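Local coordinates for protein telomere length regulator taz1 (Schizosaccharomyces pombe, PDB 4ZMK) that binds double-stranded telomeric DNA, forms homodimers and regulates telomere length and function, the chain described here being its dimerization domain, at residues S4-L10 with D52-L57. Sequence-based numbering, arbitrary orientation.
Sequences SERTLGL and DFSHTL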
# COMPACT_ATOMS: atom_id res chain seq x y z
N SER A 4 -7.89 3.42 -11.90
CA SER A 4 -7.40 3.00 -10.59
C SER A 4 -7.71 4.02 -9.50
O SER A 4 -8.11 3.63 -8.41
CB SER A 4 -5.90 2.72 -10.65
OG SER A 4 -5.62 1.66 -11.54
N GLU A 5 -7.52 5.31 -9.77
CA GLU A 5 -7.83 6.35 -8.79
C GLU A 5 -9.29 6.26 -8.33
O GLU A 5 -9.58 6.34 -7.14
CB GLU A 5 -7.55 7.73 -9.37
CG GLU A 5 -6.09 8.00 -9.65
CD GLU A 5 -5.85 9.38 -10.23
OE1 GLU A 5 -6.79 9.97 -10.79
OE2 GLU A 5 -4.71 9.87 -10.11
N ARG A 6 -10.20 6.08 -9.29
CA ARG A 6 -11.61 6.02 -8.98
C ARG A 6 -11.97 4.71 -8.29
O ARG A 6 -12.72 4.70 -7.32
CB ARG A 6 -12.43 6.18 -10.26
CG ARG A 6 -13.93 6.13 -10.05
CD ARG A 6 -14.50 7.49 -9.67
NE ARG A 6 -15.96 7.43 -9.62
CZ ARG A 6 -16.68 7.59 -8.51
NH1 ARG A 6 -16.08 7.84 -7.36
NH2 ARG A 6 -18.01 7.51 -8.56
N THR A 7 -11.42 3.61 -8.78
CA THR A 7 -11.77 2.29 -8.27
C THR A 7 -11.27 2.13 -6.84
O THR A 7 -11.95 1.51 -6.01
CB THR A 7 -11.18 1.17 -9.18
OG1 THR A 7 -11.76 1.26 -10.48
CG2 THR A 7 -11.48 -0.20 -8.63
N LEU A 8 -10.11 2.71 -6.54
CA LEU A 8 -9.48 2.58 -5.22
C LEU A 8 -9.90 3.68 -4.25
O LEU A 8 -9.50 3.69 -3.09
CB LEU A 8 -7.95 2.56 -5.35
CG LEU A 8 -7.36 1.41 -6.14
CD1 LEU A 8 -5.85 1.46 -6.14
CD2 LEU A 8 -7.87 0.08 -5.58
N GLY A 9 -10.70 4.62 -4.75
CA GLY A 9 -11.25 5.66 -3.90
C GLY A 9 -10.21 6.63 -3.37
O GLY A 9 -10.29 7.05 -2.22
N LEU A 10 -9.27 7.01 -4.23
CA LEU A 10 -8.10 7.74 -3.79
C LEU A 10 -8.06 9.22 -4.15
O LEU A 10 -7.06 9.88 -3.91
CB LEU A 10 -6.85 7.07 -4.36
CG LEU A 10 -6.54 5.65 -3.86
CD1 LEU A 10 -5.27 5.12 -4.55
CD2 LEU A 10 -6.41 5.60 -2.34
N ASP A 52 -1.19 -1.61 -11.86
CA ASP A 52 -1.72 -0.25 -11.97
C ASP A 52 -2.23 0.24 -10.62
O ASP A 52 -1.99 1.38 -10.23
CB ASP A 52 -2.85 -0.15 -13.00
CG ASP A 52 -2.35 -0.26 -14.43
OD1 ASP A 52 -1.12 -0.26 -14.65
OD2 ASP A 52 -3.18 -0.35 -15.35
N PHE A 53 -2.95 -0.62 -9.91
CA PHE A 53 -3.44 -0.29 -8.57
C PHE A 53 -2.28 0.09 -7.63
O PHE A 53 -2.32 1.12 -6.96
CB PHE A 53 -4.21 -1.47 -7.95
CG PHE A 53 -5.61 -1.65 -8.50
CD1 PHE A 53 -6.39 -2.72 -8.10
CD2 PHE A 53 -6.14 -0.75 -9.40
CE1 PHE A 53 -7.67 -2.90 -8.59
CE2 PHE A 53 -7.43 -0.92 -9.90
CZ PHE A 53 -8.19 -1.99 -9.50
N SER A 54 -1.25 -0.75 -7.59
CA SER A 54 -0.11 -0.56 -6.70
C SER A 54 0.61 0.76 -6.97
O SER A 54 0.90 1.52 -6.06
CB SER A 54 0.86 -1.73 -6.84
OG SER A 54 1.94 -1.61 -5.93
N HIS A 55 0.89 0.99 -8.24
CA HIS A 55 1.56 2.19 -8.71
C HIS A 55 0.76 3.46 -8.45
O HIS A 55 1.31 4.49 -8.07
CB HIS A 55 1.83 2.06 -10.21
CG HIS A 55 2.69 3.15 -10.76
ND1 HIS A 55 2.20 4.12 -11.61
CD2 HIS A 55 4.00 3.42 -10.59
CE1 HIS A 55 3.17 4.95 -11.93
NE2 HIS A 55 4.28 4.55 -11.33
N THR A 56 -0.53 3.39 -8.70
CA THR A 56 -1.42 4.52 -8.48
C THR A 56 -1.46 4.88 -6.99
O THR A 56 -1.41 6.04 -6.63
CB THR A 56 -2.83 4.20 -9.00
OG1 THR A 56 -2.75 3.95 -10.41
CG2 THR A 56 -3.84 5.32 -8.72
N LEU A 57 -1.55 3.86 -6.15
CA LEU A 57 -1.58 4.05 -4.71
C LEU A 57 -0.26 4.66 -4.22
O LEU A 57 -0.26 5.61 -3.43
CB LEU A 57 -1.85 2.72 -4.02
CG LEU A 57 -1.93 2.69 -2.50
CD1 LEU A 57 -3.07 3.53 -2.02
CD2 LEU A 57 -2.13 1.27 -2.04
O HOH W 1 -3.68 3.22 -13.62
O HOH W 2 -2.55 8.94 -8.08
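Phe53 reaches out from helix 44-70 to meet three residues of the short N-terminal helix 3-7 and its C-terminal end. Its CB lies 3.8 Å from CD1 of Leu8, which also rests near the Phe53 carbonyl oxygen. Beyond CG the ring slides beneath the other branch of Leu8: CD2 stands over the centre of one face, 4.0 Å from the ring centroid and only 10° off its normal, a well-centred CH-pi contact. Along the edge, CD2 of Phe53 is met in the ring plane by Ser4 OG at 3.3 Å, and at the tip CZ touches the methyl CG2 of Thr7. With CG anti to its own carbonyl carbon (chi1 -76°), the ring is swung across to the short helix; it also packs on Ile34 and Leu37 of helix 20-40. Shortened to an alanine, this residue would probably leave Leu8 CD2 without the ring face it rests on and open a gap between the short helix and helix 20-40.

One turn further on, Thr56 presents CG2 to Glu5 CG at 3.6 Å, while its hydroxyl donates back to Asp52 O, 2.7 Å from OG1, on the face of that carbonyl opposite to Thr56 N. A water bonded to Ser4 OG reaches the same hydroxyl weakly. Gly9, with its positive phi, ends the short helix in a Schellman motif that Leu10 N completes by bonding to Glu5 O; Leu10 then crosses Leu57 at about a right angle, their CD1 methyls 3.7 Å apart. Leu57 also packs on Leu31 of the second subunit. The arrangement is that of a short N-terminal helix docked on an antiparallel hairpin of helices 20-40 and 44-70, which contributes to the homodimer interface.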